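Long-range contacts in receptor-like protein kinase ANXUR1 (Arabidopsis thaliana, PDB 6FIG), which is a malectin-like receptor kinase of plant reproduction, whose extracellular region probably receives signals that its kinase domain passes on by phosphorylating proteins: residues A15-K20 against S45-V50; T38-D43 against P82-G87; L75-F80 against Y121-Y126. One frame throughout, in Å; residues are numbered along the deposited sequence.

How the contacts relate
From the N terminus, residues 15-20 turn between strands 14-15 and 21-24. Contact 1 sets this turn against residues 45-50, in the loop that leads to strand 54-58. Contact 2 starts earlier in that same loop, at residues 38-43, and closes on residues 82-87, just beyond strand 73-80. Contacts 1 and 2 therefore cross along the chain, and they touch where Thr49 packs on Gln42. Contact 3 pairs strand 73-80 with strand 122-128. It crosses contact 2, which it adjoins only in sequence, and follows contact 1 in series. Leu46 of contact 1 packs on the Tyr121 ring of contact 3, so this loop meets the residue that leads into strand 122-128.

Contact 1: residues A15-K20 against S45-V50; sequences ADQDKK and SLLSTV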
ATOM      1  N   ALA A  15      11.583   9.371  -3.687  1.00 40.11           N
ATOM      2  CA  ALA A  15      10.690   9.137  -2.544  1.00 39.35           C
ATOM      3  C   ALA A  15      10.661  10.377  -1.692  1.00 39.61           C
ATOM      4  O   ALA A  15      11.679  11.044  -1.548  1.00 41.27           O
ATOM      5  CB  ALA A  15      11.159   7.945  -1.722  1.00 41.10           C
ATOM      6  N   ASP A  16       9.499  10.685  -1.125  1.00 38.94           N
ATOM      7  CA  ASP A  16       9.336  11.879  -0.279  1.00 39.57           C
ATOM      8  C   ASP A  16       9.572  11.592   1.226  1.00 41.12           C
ATOM      9  O   ASP A  16       9.967  10.484   1.601  1.00 42.63           O
ATOM     10  CB  ASP A  16       7.992  12.569  -0.564  1.00 38.01           C
ATOM     11  CG  ASP A  16       6.774  11.754  -0.120  1.00 37.38           C
ATOM     12  OD1 ASP A  16       6.913  10.864   0.750  1.00 37.67           O
ATOM     13  OD2 ASP A  16       5.671  12.019  -0.669  1.00 35.73           O
ATOM     14  N   GLN A  17       9.333  12.597   2.066  1.00 41.97           N
ATOM     15  CA  GLN A  17       9.560  12.507   3.526  1.00 44.30           C
ATOM     16  C   GLN A  17       8.609  11.534   4.233  1.00 43.04           C
ATOM     17  O   GLN A  17       8.888  11.094   5.339  1.00 44.13           O
ATOM     18  CB  GLN A  17       9.467  13.904   4.186  1.00 45.90           C
ATOM     19  CG  GLN A  17       8.073  14.395   4.607  1.00 45.95           C
ATOM     20  CD  GLN A  17       7.015  14.452   3.497  1.00 44.92           C
ATOM     21  OE1 GLN A  17       7.327  14.441   2.295  1.00 46.50           O
ATOM     22  NE2 GLN A  17       5.750  14.532   3.902  1.00 44.83           N
ATOM     23  N   ASP A  18       7.488  11.214   3.593  1.00 40.37           N
ATOM     24  CA  ASP A  18       6.506  10.286   4.160  1.00 39.99           C
ATOM     25  C   ASP A  18       6.577   8.915   3.482  1.00 41.08           C
ATOM     26  O   ASP A  18       5.588   8.171   3.470  1.00 40.96           O
ATOM     27  CB  ASP A  18       5.110  10.887   4.024  1.00 37.11           C
ATOM     28  CG  ASP A  18       4.084  10.234   4.952  1.00 36.08           C
ATOM     29  OD1 ASP A  18       4.464   9.806   6.070  1.00 36.68           O
ATOM     30  OD2 ASP A  18       2.905  10.167   4.545  1.00 33.87           O
ATOM     31  N   LYS A  19       7.737   8.626   2.887  1.00 43.33           N
ATOM     32  CA  LYS A  19       8.067   7.346   2.259  1.00 45.19           C
ATOM     33  C   LYS A  19       7.208   6.954   1.044  1.00 41.92           C
ATOM     34  O   LYS A  19       7.237   5.796   0.626  1.00 44.61           O
ATOM     35  CB  LYS A  19       8.100   6.222   3.311  1.00 48.79           C
ATOM     36  CG  LYS A  19       9.122   6.449   4.418  1.00 52.21           C
ATOM     37  CD  LYS A  19       9.370   5.166   5.199  1.00 55.21           C
ATOM     38  CE  LYS A  19       9.921   5.432   6.595  1.00 57.91           C
ATOM     39  NZ  LYS A  19      11.247   6.107   6.555  1.00 60.01           N
ATOM     40  N   LYS A  20       6.493   7.910   0.459  1.00 37.56           N
ATOM     41  CA  LYS A  20       5.740   7.659  -0.759  1.00 35.81           C
ATOM     42  C   LYS A  20       6.738   7.546  -1.914  1.00 35.31           C
ATOM     43  O   LYS A  20       7.633   8.382  -2.019  1.00 36.35           O
ATOM     44  CB  LYS A  20       4.774   8.800  -1.043  1.00 34.24           C
ATOM     45  CG  LYS A  20       3.909   8.622  -2.285  1.00 34.29           C
ATOM     46  CD  LYS A  20       2.951   9.795  -2.462  1.00 33.79           C
ATOM     47  CE  LYS A  20       1.732   9.683  -1.561  1.00 33.91           C
ATOM     48  NZ  LYS A  20       0.634   8.869  -2.135  1.00 33.22           N
ATOM     49  N   SER A  45       9.413  25.978   3.962  1.00 56.96           N
ATOM     50  CA  SER A  45       8.196  25.266   4.333  1.00 55.34           C
ATOM     51  C   SER A  45       7.994  23.905   3.629  1.00 53.90           C
ATOM     52  O   SER A  45       7.127  23.138   4.046  1.00 52.23           O
ATOM     53  CB  SER A  45       6.976  26.151   4.066  1.00 54.65           C
ATOM     54  OG  SER A  45       6.726  26.262   2.677  1.00 53.66           O
ATOM     55  N   LEU A  46       8.748  23.615   2.559  1.00 53.85           N
ATOM     56  CA  LEU A  46       8.633  22.314   1.874  1.00 51.69           C
ATOM     57  C   LEU A  46       9.152  21.172   2.759  1.00 52.75           C
ATOM     58  O   LEU A  46      10.275  21.220   3.255  1.00 54.58           O
ATOM     59  CB  LEU A  46       9.386  22.306   0.536  1.00 51.36           C
ATOM     60  CG  LEU A  46       8.861  23.166  -0.616  1.00 50.09           C
ATOM     61  CD1 LEU A  46       9.840  23.089  -1.779  1.00 50.51           C
ATOM     62  CD2 LEU A  46       7.477  22.736  -1.064  1.00 47.78           C
ATOM     63  N   LEU A  47       8.319  20.148   2.937  1.00 52.41           N
ATOM     64  CA  LEU A  47       8.676  18.966   3.724  1.00 52.86           C
ATOM     65  C   LEU A  47       9.641  18.080   2.946  1.00 52.68           C
ATOM     66  O   LEU A  47      10.488  17.396   3.540  1.00 54.76           O
ATOM     67  CB  LEU A  47       7.417  18.174   4.092  1.00 53.50           C
ATOM     68  CG  LEU A  47       6.287  18.934   4.805  1.00 54.16           C
ATOM     69  CD1 LEU A  47       5.089  18.027   5.069  1.00 52.88           C
ATOM     70  CD2 LEU A  47       6.806  19.554   6.097  1.00 56.34           C
ATOM     71  N   SER A  48       9.529  18.129   1.613  1.00 49.81           N
ATOM     72  CA  SER A  48      10.348  17.331   0.709  1.00 48.56           C
ATOM     73  C   SER A  48      10.658  18.109  -0.565  1.00 46.88           C
ATOM     74  O   SER A  48       9.909  19.008  -0.928  1.00 46.58           O
ATOM     75  CB  SER A  48       9.567  16.074   0.338  1.00 46.29           C
ATOM     76  OG  SER A  48      10.384  15.134  -0.316  1.00 47.36           O
ATOM     77  N   THR A  49      11.728  17.729  -1.253  1.00 47.16           N
ATOM     78  CA  THR A  49      11.960  18.199  -2.628  1.00 46.54           C
ATOM     79  C   THR A  49      11.134  17.374  -3.642  1.00 43.37           C
ATOM     80  O   THR A  49      11.105  17.722  -4.820  1.00 41.90           O
ATOM     81  CB  THR A  49      13.444  18.151  -3.040  1.00 48.61           C
ATOM     82  OG1 THR A  49      13.904  16.797  -3.059  1.00 50.22           O
ATOM     83  CG2 THR A  49      14.334  18.985  -2.105  1.00 51.07           C
ATOM     84  N   VAL A  50      10.482  16.292  -3.183  1.00 41.53           N
ATOM     85  CA  VAL A  50       9.728  15.369  -4.042  1.00 39.44           C
ATOM     86  C   VAL A  50       8.228  15.537  -3.756  1.00 36.67           C
ATOM     87  O   VAL A  50       7.826  15.380  -2.603  1.00 35.58           O
ATOM     88  CB  VAL A  50      10.133  13.910  -3.714  1.00 40.42           C
ATOM     89  CG1 VAL A  50       9.333  12.913  -4.542  1.00 38.85           C
ATOM     90  CG2 VAL A  50      11.637  13.695  -3.909  1.00 42.73           C
TER
HETATM   91  O   HOH W   1       5.469  14.552  -1.367  1.00 35.89           O
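Asp16 OD1 is gripped by two backbone N-H groups of its own loop. Asp18 N donates to it at 2.9 Å, which makes an Asx turn, and Lys20 N donates at 3.0 Å. Both donors stand above the carboxylate plane. The carboxylate reaches them because Asp16 CG sits in the crowded position between the backbone N and the carbonyl carbon (chi1 68°). Lys19 N donates to Asp16 O and closes a type I beta turn from Asp16 to Lys19. The other oxygen, Asp16 OD2, accepts from Trp22 NE1 and from a water at 2.6 Å. The same water donates to Val50 O at 2.8 Å and so bridges the two segments.

The second segment has a similar side-chain-to-backbone bond. Ser48 OG, anti to its backbone N (chi1 -168°), accepts from Val50 N at 3.1 Å in an ST turn. This OG lies 3.4 Å from Asp16 CA. Beside it, Val50 CG2 packs on Ala15 O. The Gln17 chain bends at chi2 and crosses Leu47 obliquely. Its NE2 lies 3.7 Å from CD1 of Leu47, while OE1 comes close to Ser48 CB.

These surface loops of the malectin-like domain lie beside a calcium site, with the Val50 side chain about 7 Å from the ion. Their direct touches are van der Waals contacts. The water supplies a polar tie, and the N-H groups on Asp16 OD1 would probably stabilise the carboxylate's negative charge.

Contact 2: residues T38-D43 against P82-G87; sequences TATYQD and PSTYTG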
ATOM      1  N   THR A  38      13.722  22.491 -13.189  1.00 42.04           N
ATOM      2  CA  THR A  38      13.951  22.444 -11.757  1.00 43.28           C
ATOM      3  C   THR A  38      13.747  23.842 -11.190  1.00 43.78           C
ATOM      4  O   THR A  38      14.227  24.835 -11.769  1.00 44.74           O
ATOM      5  CB  THR A  38      15.363  21.923 -11.441  1.00 46.52           C
ATOM      6  OG1 THR A  38      15.586  20.712 -12.182  1.00 47.90           O
ATOM      7  CG2 THR A  38      15.517  21.635  -9.941  1.00 47.42           C
ATOM      8  N   ALA A  39      13.046  23.916 -10.060  1.00 43.48           N
ATOM      9  CA  ALA A  39      12.783  25.191  -9.395  1.00 45.16           C
ATOM     10  C   ALA A  39      14.094  25.830  -8.933  1.00 48.54           C
ATOM     11  O   ALA A  39      14.998  25.121  -8.497  1.00 49.35           O
ATOM     12  CB  ALA A  39      11.875  25.001  -8.205  1.00 43.72           C
ATOM     13  N   THR A  40      14.178  27.156  -9.034  1.00 51.51           N
ATOM     14  CA  THR A  40      15.385  27.903  -8.629  1.00 55.31           C
ATOM     15  C   THR A  40      15.581  27.986  -7.107  1.00 56.30           C
ATOM     16  O   THR A  40      16.700  28.210  -6.643  1.00 58.57           O
ATOM     17  CB  THR A  40      15.372  29.358  -9.166  1.00 56.91           C
ATOM     18  OG1 THR A  40      14.141  29.997  -8.789  1.00 57.39           O
ATOM     19  CG2 THR A  40      15.512  29.379 -10.674  1.00 57.18           C
ATOM     20  N   TYR A  41      14.499  27.824  -6.348  1.00 55.10           N
ATOM     21  CA  TYR A  41      14.490  28.100  -4.912  1.00 56.04           C
ATOM     22  C   TYR A  41      13.713  27.004  -4.179  1.00 53.61           C
ATOM     23  O   TYR A  41      12.662  26.570  -4.663  1.00 51.42           O
ATOM     24  CB  TYR A  41      13.877  29.492  -4.692  1.00 57.02           C
ATOM     25  CG  TYR A  41      13.604  29.868  -3.259  1.00 58.22           C
ATOM     26  CD1 TYR A  41      14.647  30.039  -2.341  1.00 60.79           C
ATOM     27  CD2 TYR A  41      12.294  30.069  -2.818  1.00 57.05           C
ATOM     28  CE1 TYR A  41      14.377  30.383  -1.016  1.00 61.93           C
ATOM     29  CE2 TYR A  41      12.018  30.414  -1.510  1.00 57.88           C
ATOM     30  CZ  TYR A  41      13.055  30.574  -0.613  1.00 60.15           C
ATOM     31  OH  TYR A  41      12.737  30.915   0.680  1.00 61.27           O
ATOM     32  N   GLN A  42      14.272  26.534  -3.060  1.00 54.03           N
ATOM     33  CA  GLN A  42      13.630  25.582  -2.167  1.00 53.04           C
ATOM     34  C   GLN A  42      13.069  26.344  -0.972  1.00 53.50           C
ATOM     35  O   GLN A  42      13.811  26.736  -0.075  1.00 55.48           O
ATOM     36  CB  GLN A  42      14.613  24.490  -1.706  1.00 54.02           C
ATOM     37  CG  GLN A  42      14.001  23.543  -0.677  1.00 52.79           C
ATOM     38  CD  GLN A  42      14.801  22.282  -0.381  1.00 53.34           C
ATOM     39  OE1 GLN A  42      15.819  21.997  -1.009  1.00 54.30           O
ATOM     40  NE2 GLN A  42      14.318  21.507   0.595  1.00 52.77           N
ATOM     41  N   ASP A  43      11.759  26.559  -0.971  1.00 52.21           N
ATOM     42  CA  ASP A  43      11.077  27.216   0.144  1.00 53.53           C
ATOM     43  C   ASP A  43      11.266  26.402   1.442  1.00 54.26           C
ATOM     44  O   ASP A  43      11.085  25.187   1.428  1.00 52.25           O
ATOM     45  CB  ASP A  43       9.587  27.376  -0.174  1.00 51.62           C
ATOM     46  CG  ASP A  43       8.915  28.413   0.693  1.00 52.55           C
ATOM     47  OD1 ASP A  43       8.644  28.128   1.875  1.00 52.94           O
ATOM     48  OD2 ASP A  43       8.637  29.510   0.174  1.00 53.98           O
ATOM     49  N   PRO A  82       4.650  26.879  -7.257  1.00 34.59           N
ATOM     50  CA  PRO A  82       5.000  28.030  -8.090  1.00 36.92           C
ATOM     51  C   PRO A  82       6.396  28.546  -7.772  1.00 38.95           C
ATOM     52  O   PRO A  82       6.733  28.759  -6.611  1.00 40.80           O
ATOM     53  CB  PRO A  82       3.920  29.071  -7.763  1.00 37.45           C
ATOM     54  CG  PRO A  82       3.278  28.623  -6.506  1.00 36.39           C
ATOM     55  CD  PRO A  82       3.475  27.144  -6.405  1.00 34.99           C
ATOM     56  N   SER A  83       7.196  28.717  -8.820  1.00 39.50           N
ATOM     57  CA  SER A  83       8.577  29.208  -8.718  1.00 41.49           C
ATOM     58  C   SER A  83       9.025  29.616 -10.116  1.00 42.48           C
ATOM     59  O   SER A  83       8.249  29.527 -11.069  1.00 40.74           O
ATOM     60  CB  SER A  83       9.504  28.114  -8.177  1.00 41.80           C
ATOM     61  OG  SER A  83      10.814  28.605  -7.942  1.00 44.86           O
ATOM     62  N   THR A  84      10.267  30.056 -10.243  1.00 44.83           N
ATOM     63  CA  THR A  84      10.804  30.388 -11.559  1.00 46.14           C
ATOM     64  C   THR A  84      11.323  29.103 -12.193  1.00 45.15           C
ATOM     65  O   THR A  84      12.204  28.440 -11.647  1.00 46.61           O
ATOM     66  CB  THR A  84      11.893  31.467 -11.478  1.00 49.17           C
ATOM     67  OG1 THR A  84      11.334  32.635 -10.865  1.00 51.00           O
ATOM     68  CG2 THR A  84      12.410  31.845 -12.872  1.00 50.45           C
ATOM     69  N   TYR A  85      10.731  28.744 -13.331  1.00 43.57           N
ATOM     70  CA  TYR A  85      11.139  27.589 -14.118  1.00 42.18           C
ATOM     71  C   TYR A  85      11.595  28.097 -15.478  1.00 43.92           C
ATOM     72  O   TYR A  85      10.858  28.856 -16.120  1.00 43.50           O
ATOM     73  CB  TYR A  85       9.962  26.665 -14.306  1.00 39.73           C
ATOM     74  CG  TYR A  85       9.458  26.054 -13.018  1.00 37.69           C
ATOM     75  CD1 TYR A  85      10.186  25.052 -12.373  1.00 37.55           C
ATOM     76  CD2 TYR A  85       8.251  26.446 -12.471  1.00 36.66           C
ATOM     77  CE1 TYR A  85       9.734  24.475 -11.206  1.00 36.28           C
ATOM     78  CE2 TYR A  85       7.775  25.870 -11.296  1.00 35.05           C
ATOM     79  CZ  TYR A  85       8.521  24.885 -10.671  1.00 35.33           C
ATOM     80  OH  TYR A  85       8.032  24.301  -9.513  1.00 33.44           O
ATOM     81  N   THR A  86      12.793  27.674 -15.892  1.00 45.18           N
ATOM     82  CA  THR A  86      13.377  27.994 -17.216  1.00 47.16           C
ATOM     83  C   THR A  86      13.260  29.479 -17.593  1.00 48.60           C
ATOM     84  O   THR A  86      12.965  29.827 -18.741  1.00 49.11           O
ATOM     85  CB  THR A  86      12.787  27.067 -18.306  1.00 46.64           C
ATOM     86  OG1 THR A  86      11.357  27.213 -18.378  1.00 47.29           O
ATOM     87  CG2 THR A  86      13.084  25.611 -17.952  1.00 46.20           C
ATOM     88  N   GLY A  87      13.504  30.347 -16.610  1.00 49.11           N
ATOM     89  CA  GLY A  87      13.427  31.798 -16.795  1.00 49.94           C
ATOM     90  C   GLY A  87      12.041  32.410 -16.958  1.00 48.47           C
ATOM     91  O   GLY A  87      11.933  33.618 -17.162  1.00 49.72           O
TER
HETATM   92  O   HOH W   2      14.499  26.242 -14.159  1.00 43.59           O
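Two loops at one end of the malectin-like domain meet here, close to a calcium site. Residues 38-43 follow strand 35-38, and residues 82-87 follow strand 73-80. The Tyr85 side chain lies about 7 Å from the calcium ion, and its OH bonds to Asn154, one of the metal-site residues. The same hydroxyl also bonds to Tyr81 O.

Tyr85 carries the apolar part of the contact. Its CG is anti to the carbonyl carbon (chi1 -65°), which brings the ring against Ala39. Tyr85 CE1 approaches Ala39 N at 3.5 Å, oblique to the ring, and Ala39 CB at 3.7 Å. The methyl also touches Ser83, with OG of Ser83 3.8 Å from CB of Ala39. Ser83 OG is anti to its backbone N (chi1 -174°), which places it beside Ala39 and Thr40. Thr40 completes the join. Its CG2 methyl lies 3.6 Å from Thr84 O, and its OG1 rests beside Thr84 CB.

A water joins the two backbones. It donates to Thr38 O at 2.8 Å and accepts from Thr86 N at 2.8 Å. Tyr85 also packs on Ala55 and Ile57 of strand 54-58.

Methyls, a ring, hydroxyls and backbone atoms meet in van der Waals contact, with water making the polar bridge. The Tyr85 ring is probably held at its polar end by Tyr81 O and Asn154, which would tie the loop pair to the surroundings of the calcium site.

Contact 3: residues L75-F80 against Y121-Y126; sequences LLRLYF and YLVKEY
Backbone hydrogen bonds form the frame of this contact. Strands 75-80 and 122-126 run antiparallel at 164°. Leu76 with Tyr126, Leu78 with Lys124, and Phe80 with Leu122 are hydrogen-bonded pairs, each joined by two N-H to O bonds of 2.8 to 2.9 Å. The donors lie in the carbonyl planes. Arg77 with Glu125 and Tyr79 with Val123 are the non-hydrogen-bonded pairs between them.

The charged pair projects from the face that also bears Tyr79 and Val123. Arg77 and Glu125 lie side by side, both chains extended. Arg77 meets the carboxylate side-on with two nitrogens, and both bonds go to one oxygen. Arg77 NE reaches Glu125 OE2 at 2.8 Å, along the anti lone pair. Arg77 NH2 reaches the same OE2 at 3.0 Å, from above the carboxylate plane. The guanidinium and carboxylate planes are 31° apart. Glu125 OE1 turns to Ser187 and Arg190, and Arg77 NH1 to Glu157, so these buried charges sit in a wider network. Tyr79 OH also bonds to Glu157.

Apolar contacts occupy both faces. Val123 CG1 lies over the Tyr79 ring as a CH-pi contact, 4.0 Å from the centroid. On the other face, Lys124 CG meets the edge of the Phe80 ring at CE2, 4.0 Å away, and Leu78 CD1 packs on Tyr126 CE2.

Strand 151-161 pairs with the other edge of strand 73-80, and strand 102-108 packs on the face bearing Leu76 and Tyr126. Such layered antiparallel strands are typical of the beta-sandwich of a malectin-like domain.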
ATOM      1  N   LEU A  75      -9.168   8.740  -7.015  1.00 21.06           N
ATOM      2  CA  LEU A  75      -8.597   9.980  -6.546  1.00 21.16           C
ATOM      3  C   LEU A  75      -7.573  10.469  -7.555  1.00 21.61           C
ATOM      4  O   LEU A  75      -6.762   9.678  -8.070  1.00 21.87           O
ATOM      5  CB  LEU A  75      -7.880   9.824  -5.213  1.00 23.31           C
ATOM      6  CG  LEU A  75      -8.681   9.712  -3.964  1.00 25.18           C
ATOM      7  CD1 LEU A  75      -7.792   9.495  -2.749  1.00 26.35           C
ATOM      8  CD2 LEU A  75      -9.600  10.912  -3.739  1.00 25.20           C
ATOM      9  N   LEU A  76      -7.631  11.755  -7.864  1.00 19.82           N
ATOM     10  CA  LEU A  76      -6.641  12.417  -8.702  1.00 20.32           C
ATOM     11  C   LEU A  76      -6.081  13.542  -7.890  1.00 20.35           C
ATOM     12  O   LEU A  76      -6.852  14.395  -7.396  1.00 20.57           O
ATOM     13  CB  LEU A  76      -7.269  12.947  -9.983  1.00 21.18           C
ATOM     14  CG  LEU A  76      -6.417  13.897 -10.827  1.00 22.42           C
ATOM     15  CD1 LEU A  76      -5.218  13.166 -11.431  1.00 23.73           C
ATOM     16  CD2 LEU A  76      -7.241  14.507 -11.951  1.00 24.03           C
ATOM     17  N   ARG A  77      -4.765  13.596  -7.738  1.00 19.77           N
ATOM     18  CA  ARG A  77      -4.111  14.710  -7.105  1.00 20.09           C
ATOM     19  C   ARG A  77      -3.164  15.408  -8.057  1.00 20.85           C
ATOM     20  O   ARG A  77      -2.433  14.744  -8.789  1.00 21.75           O
ATOM     21  CB  ARG A  77      -3.290  14.279  -5.900  1.00 21.07           C
ATOM     22  CG  ARG A  77      -4.137  13.728  -4.781  1.00 21.19           C
ATOM     23  CD  ARG A  77      -3.303  13.256  -3.629  1.00 22.34           C
ATOM     24  NE  ARG A  77      -4.168  12.638  -2.633  1.00 22.57           N
ATOM     25  CZ  ARG A  77      -3.887  11.541  -1.941  1.00 22.40           C
ATOM     26  NH1 ARG A  77      -2.754  10.878  -2.095  1.00 23.17           N
ATOM     27  NH2 ARG A  77      -4.790  11.068  -1.090  1.00 21.75           N
ATOM     28  N   LEU A  78      -3.170  16.724  -7.991  1.00 20.82           N
ATOM     29  CA  LEU A  78      -2.294  17.573  -8.786  1.00 21.40           C
ATOM     30  C   LEU A  78      -1.477  18.418  -7.816  1.00 22.19           C
ATOM     31  O   LEU A  78      -2.043  19.119  -6.963  1.00 21.97           O
ATOM     32  CB  LEU A  78      -3.114  18.474  -9.701  1.00 21.96           C
ATOM     33  CG  LEU A  78      -4.083  17.741 -10.633  1.00 21.95           C
ATOM     34  CD1 LEU A  78      -4.879  18.729 -11.432  1.00 22.56           C
ATOM     35  CD2 LEU A  78      -3.361  16.777 -11.570  1.00 22.79           C
ATOM     36  N   TYR A  79      -0.152  18.335  -7.935  1.00 22.83           N
ATOM     37  CA  TYR A  79       0.792  19.026  -7.047  1.00 24.27           C
ATOM     38  C   TYR A  79       1.417  20.196  -7.792  1.00 25.11           C
ATOM     39  O   TYR A  79       1.947  20.011  -8.897  1.00 25.81           O
ATOM     40  CB  TYR A  79       1.916  18.081  -6.601  1.00 25.00           C
ATOM     41  CG  TYR A  79       1.487  16.940  -5.691  1.00 25.19           C
ATOM     42  CD1 TYR A  79       0.685  15.900  -6.148  1.00 24.31           C
ATOM     43  CD2 TYR A  79       1.904  16.905  -4.359  1.00 26.13           C
ATOM     44  CE1 TYR A  79       0.287  14.867  -5.305  1.00 23.99           C
ATOM     45  CE2 TYR A  79       1.531  15.867  -3.506  1.00 26.17           C
ATOM     46  CZ  TYR A  79       0.730  14.849  -3.983  1.00 25.60           C
ATOM     47  OH  TYR A  79       0.377  13.838  -3.109  1.00 26.32           O
ATOM     48  N   PHE A  80       1.390  21.368  -7.171  1.00 25.65           N
ATOM     49  CA  PHE A  80       1.945  22.576  -7.756  1.00 26.82           C
ATOM     50  C   PHE A  80       2.865  23.303  -6.781  1.00 28.31           C
ATOM     51  O   PHE A  80       2.526  23.484  -5.611  1.00 28.02           O
ATOM     52  CB  PHE A  80       0.815  23.520  -8.131  1.00 26.83           C
ATOM     53  CG  PHE A  80      -0.165  22.948  -9.109  1.00 25.63           C
ATOM     54  CD1 PHE A  80       0.161  22.829 -10.441  1.00 25.59           C
ATOM     55  CD2 PHE A  80      -1.435  22.526  -8.686  1.00 24.22           C
ATOM     56  CE1 PHE A  80      -0.759  22.310 -11.343  1.00 24.82           C
ATOM     57  CE2 PHE A  80      -2.348  22.012  -9.586  1.00 24.02           C
ATOM     58  CZ  PHE A  80      -2.015  21.909 -10.918  1.00 24.45           C
ATOM     59  N   TYR A 121       3.135  25.789  -1.611  1.00 37.57           N
ATOM     60  CA  TYR A 121       2.759  24.684  -2.507  1.00 36.27           C
ATOM     61  C   TYR A 121       1.266  24.370  -2.362  1.00 33.69           C
ATOM     62  O   TYR A 121       0.645  24.751  -1.371  1.00 32.33           O
ATOM     63  CB  TYR A 121       3.606  23.444  -2.191  1.00 38.23           C
ATOM     64  CG  TYR A 121       3.423  22.945  -0.782  1.00 40.46           C
ATOM     65  CD1 TYR A 121       4.138  23.505   0.272  1.00 44.21           C
ATOM     66  CD2 TYR A 121       2.500  21.947  -0.494  1.00 41.00           C
ATOM     67  CE1 TYR A 121       3.954  23.070   1.574  1.00 45.63           C
ATOM     68  CE2 TYR A 121       2.305  21.505   0.809  1.00 42.22           C
ATOM     69  CZ  TYR A 121       3.038  22.071   1.832  1.00 44.59           C
ATOM     70  OH  TYR A 121       2.857  21.641   3.128  1.00 48.10           O
ATOM     71  N   LEU A 122       0.705  23.681  -3.352  1.00 30.75           N
ATOM     72  CA  LEU A 122      -0.719  23.300  -3.369  1.00 30.51           C
ATOM     73  C   LEU A 122      -0.848  21.850  -3.778  1.00 28.48           C
ATOM     74  O   LEU A 122      -0.104  21.378  -4.639  1.00 27.72           O
ATOM     75  CB  LEU A 122      -1.509  24.112  -4.409  1.00 31.17           C
ATOM     76  CG  LEU A 122      -1.437  25.628  -4.355  1.00 33.55           C
ATOM     77  CD1 LEU A 122      -2.063  26.236  -5.598  1.00 34.09           C
ATOM     78  CD2 LEU A 122      -2.099  26.177  -3.105  1.00 34.37           C
ATOM     79  N   VAL A 123      -1.817  21.152  -3.182  1.00 26.76           N
ATOM     80  CA  VAL A 123      -2.234  19.849  -3.654  1.00 25.88           C
ATOM     81  C   VAL A 123      -3.746  19.937  -3.890  1.00 25.18           C
ATOM     82  O   VAL A 123      -4.527  20.144  -2.944  1.00 27.73           O
ATOM     83  CB  VAL A 123      -1.928  18.708  -2.671  1.00 27.20           C
ATOM     84  CG1 VAL A 123      -2.264  17.363  -3.304  1.00 27.46           C
ATOM     85  CG2 VAL A 123      -0.479  18.762  -2.194  1.00 29.08           C
ATOM     86  N   LYS A 124      -4.156  19.833  -5.139  1.00 23.24           N
ATOM     87  CA  LYS A 124      -5.553  19.795  -5.507  1.00 22.91           C
ATOM     88  C   LYS A 124      -5.936  18.330  -5.570  1.00 21.99           C
ATOM     89  O   LYS A 124      -5.249  17.543  -6.202  1.00 22.70           O
ATOM     90  CB  LYS A 124      -5.801  20.448  -6.868  1.00 24.02           C
ATOM     91  CG  LYS A 124      -5.389  21.904  -6.991  1.00 26.24           C
ATOM     92  CD  LYS A 124      -6.316  22.841  -6.269  1.00 27.45           C
ATOM     93  CE  LYS A 124      -5.983  24.274  -6.672  1.00 29.45           C
ATOM     94  NZ  LYS A 124      -6.890  25.285  -6.106  1.00 31.14           N
ATOM     95  N   GLU A 125      -7.033  17.932  -4.916  1.00 20.76           N
ATOM     96  CA  GLU A 125      -7.443  16.552  -4.897  1.00 20.10           C
ATOM     97  C   GLU A 125      -8.888  16.445  -5.334  1.00 19.38           C
ATOM     98  O   GLU A 125      -9.753  17.206  -4.825  1.00 19.40           O
ATOM     99  CB  GLU A 125      -7.299  15.961  -3.493  1.00 20.72           C
ATOM    100  CG  GLU A 125      -7.724  14.508  -3.388  1.00 21.09           C
ATOM    101  CD  GLU A 125      -7.635  13.967  -1.984  1.00 22.68           C
ATOM    102  OE1 GLU A 125      -8.663  14.033  -1.305  1.00 23.23           O
ATOM    103  OE2 GLU A 125      -6.573  13.458  -1.563  1.00 24.06           O
ATOM    104  N   TYR A 126      -9.151  15.490  -6.207  1.00 18.68           N
ATOM    105  CA  TYR A 126     -10.461  15.252  -6.780  1.00 19.44           C
ATOM    106  C   TYR A 126     -10.815  13.790  -6.645  1.00 20.11           C
ATOM    107  O   TYR A 126      -9.939  12.934  -6.649  1.00 20.90           O
ATOM    108  CB  TYR A 126     -10.478  15.669  -8.249  1.00 19.89           C
ATOM    109  CG  TYR A 126     -10.007  17.062  -8.449  1.00 19.81           C
ATOM    110  CD1 TYR A 126     -10.892  18.150  -8.334  1.00 19.73           C
ATOM    111  CD2 TYR A 126      -8.675  17.340  -8.722  1.00 20.21           C
ATOM    112  CE1 TYR A 126     -10.451  19.445  -8.479  1.00 20.62           C
ATOM    113  CE2 TYR A 126      -8.223  18.627  -8.868  1.00 20.61           C
ATOM    114  CZ  TYR A 126      -9.109  19.686  -8.746  1.00 20.87           C
ATOM    115  OH  TYR A 126      -8.669  20.969  -8.857  1.00 22.16           O
TER